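Local coordinates for protein YghZ aldo-keto reductase (Escherichia coli, PDB 3N6Q) that probably reduces aldehydes and ketones to alcohols with a nicotinamide cofactor, as members of the aldo-keto reductase family do, at residues R174-K177 against M178-L182. Residues are numbered along the deposited sequence; the frame is centred on the assembly and turned at random.
Sequences RTQK and MVELL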
loop_
_atom_site.group_PDB
_atom_site.type_symbol
_atom_site.label_atom_id
_atom_site.label_comp_id
_atom_site.label_asym_id
_atom_site.label_seq_id
_atom_site.Cartn_x
_atom_site.Cartn_y
_atom_site.Cartn_z
ATOM N N ARG B 174 21.816 19.919 1.958
ATOM C CA ARG B 174 20.742 19.178 1.233
ATOM C C ARG B 174 20.621 17.696 1.688
ATOM O O ARG B 174 19.508 17.172 1.875
ATOM C CB ARG B 174 20.918 19.286 -0.259
ATOM C CG ARG B 174 20.580 20.688 -0.782
ATOM C CD ARG B 174 20.820 20.816 -2.286
ATOM N NE ARG B 174 20.406 22.134 -2.801
ATOM C CZ ARG B 174 19.164 22.447 -3.218
ATOM N NH1 ARG B 174 18.137 21.618 -3.004
ATOM N NH2 ARG B 174 18.931 23.657 -3.746
ATOM N N THR B 175 21.767 17.038 1.912
ATOM C CA THR B 175 21.779 15.698 2.505
ATOM C C THR B 175 21.069 15.656 3.829
ATOM O O THR B 175 20.196 14.810 4.103
ATOM C CB THR B 175 23.229 15.173 2.654
ATOM O OG1 THR B 175 23.827 15.139 1.353
ATOM C CG2 THR B 175 23.243 13.782 3.281
ATOM N N GLN B 176 21.393 16.620 4.688
ATOM C CA GLN B 176 20.716 16.650 5.960
ATOM C C GLN B 176 19.184 16.847 5.833
ATOM O O GLN B 176 18.411 16.198 6.558
ATOM C CB GLN B 176 21.340 17.735 6.866
ATOM C CG GLN B 176 20.584 17.930 8.186
ATOM C CD GLN B 176 20.911 16.838 9.141
ATOM O OE1 GLN B 176 22.059 16.398 9.210
ATOM N NE2 GLN B 176 19.929 16.429 9.952
ATOM N N LYS B 177 18.777 17.724 4.921
ATOM C CA LYS B 177 17.355 17.918 4.688
ATOM C C LYS B 177 16.711 16.593 4.200
ATOM O O LYS B 177 15.606 16.239 4.622
ATOM C CB LYS B 177 17.148 19.056 3.669
ATOM C CG LYS B 177 15.654 19.411 3.451
ATOM C CD LYS B 177 14.939 19.623 4.793
ATOM C CE LYS B 177 13.654 20.419 4.571
ATOM N NZ LYS B 177 12.894 20.621 5.841
ATOM N N MET B 178 17.365 15.909 3.264
ATOM C CA MET B 178 16.735 14.665 2.720
ATOM C C MET B 178 16.597 13.635 3.814
ATOM O O MET B 178 15.638 12.865 3.874
ATOM C CB MET B 178 17.548 14.073 1.549
ATOM C CG MET B 178 17.650 14.984 0.317
ATOM S SD MET B 178 15.957 15.056 -0.493
ATOM C CE MET B 178 15.652 13.267 -0.397
ATOM N N VAL B 179 17.588 13.577 4.721
ATOM C CA VAL B 179 17.491 12.640 5.832
ATOM C C VAL B 179 16.280 12.932 6.658
ATOM O O VAL B 179 15.531 11.991 7.040
ATOM C CB VAL B 179 18.760 12.718 6.770
ATOM C CG1 VAL B 179 18.481 11.959 8.069
ATOM C CG2 VAL B 179 19.953 12.164 6.032
ATOM N N GLU B 180 16.076 14.222 6.975
ATOM C CA GLU B 180 14.940 14.599 7.826
ATOM C C GLU B 180 13.621 14.304 7.083
ATOM O O GLU B 180 12.623 13.859 7.708
ATOM C CB GLU B 180 15.024 16.105 8.188
ATOM C CG GLU B 180 16.298 16.384 9.051
ATOM C CD GLU B 180 16.701 17.878 9.201
ATOM O OE1 GLU B 180 16.153 18.767 8.500
ATOM O OE2 GLU B 180 17.686 18.147 9.948
ATOM N N LEU B 181 13.600 14.635 5.791
ATOM C CA LEU B 181 12.366 14.434 4.985
ATOM C C LEU B 181 12.006 12.956 4.887
ATOM O O LEU B 181 10.870 12.556 5.202
ATOM C CB LEU B 181 12.484 15.088 3.597
ATOM C CG LEU B 181 12.432 16.624 3.601
ATOM C CD1 LEU B 181 12.749 17.102 2.199
ATOM C CD2 LEU B 181 11.059 17.186 4.145
ATOM N N LEU B 182 12.995 12.112 4.618
ATOM C CA LEU B 182 12.690 10.704 4.544
ATOM C C LEU B 182 12.321 10.172 5.926
ATOM O O LEU B 182 11.539 9.234 6.034
ATOM C CB LEU B 182 13.877 9.943 3.967
ATOM C CG LEU B 182 14.155 10.211 2.492
ATOM C CD1 LEU B 182 15.589 9.744 2.178
ATOM C CD2 LEU B 182 13.115 9.453 1.619
HETATM O O HOH W 1 13.547 19.306 8.162
#
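One turn of helix apart, Q176 and E180 join side chains on a partly exposed side of the helix: NE2 of Q176 donates to OE2 of E180 at 2.8 Å. The donor lies above the carboxylate plane, 38° out of it, while the acceptor stays close to the amide plane, the two flat groups standing 64° apart. Glutamine reaches this position because CG is anti to the backbone N (chi1 174°) and the chain then bends at chi2, which brings NE2 beside the carboxylate of E180. Glutamate suits the next turn because its two oxygens can serve different partners: OE1 of E180 accepts from a water 2.7 Å away, and that water accepts from NZ of K177. K177 NZ and E180 OE1 are 4.6 Å apart, too far for a salt bridge, though the opposite charges should still attract. K177 suits a partly exposed site, since its long aliphatic part lies against L181, K177 CG coming 3.9 Å from L181 CD1, before the ammonium reaches the water. Beneath these side chains run the i to i+4 backbone bonds of an alpha helix, such as M178 N to R174 O at 2.8 Å and L181 N to K177 O. This is helix 172-183, the connection between parallel strands 162-168 and 191-193 in one beta-alpha-beta unit of the TIM barrel. Its buried residues T175, M178, V179 and L181 are all uncharged; M178 touches M146 and L181 touches A150, both of helix 146-158. T175 packs on I167 of strand 162-168 and on L208, and its hydroxyl bonds to the carbonyl O of S171. Further out, N215 donates through ND2 to OE1 of Q176; an amide suits this place by accepting there while donating through NE2, and the second bond probably helps to fix its rotation.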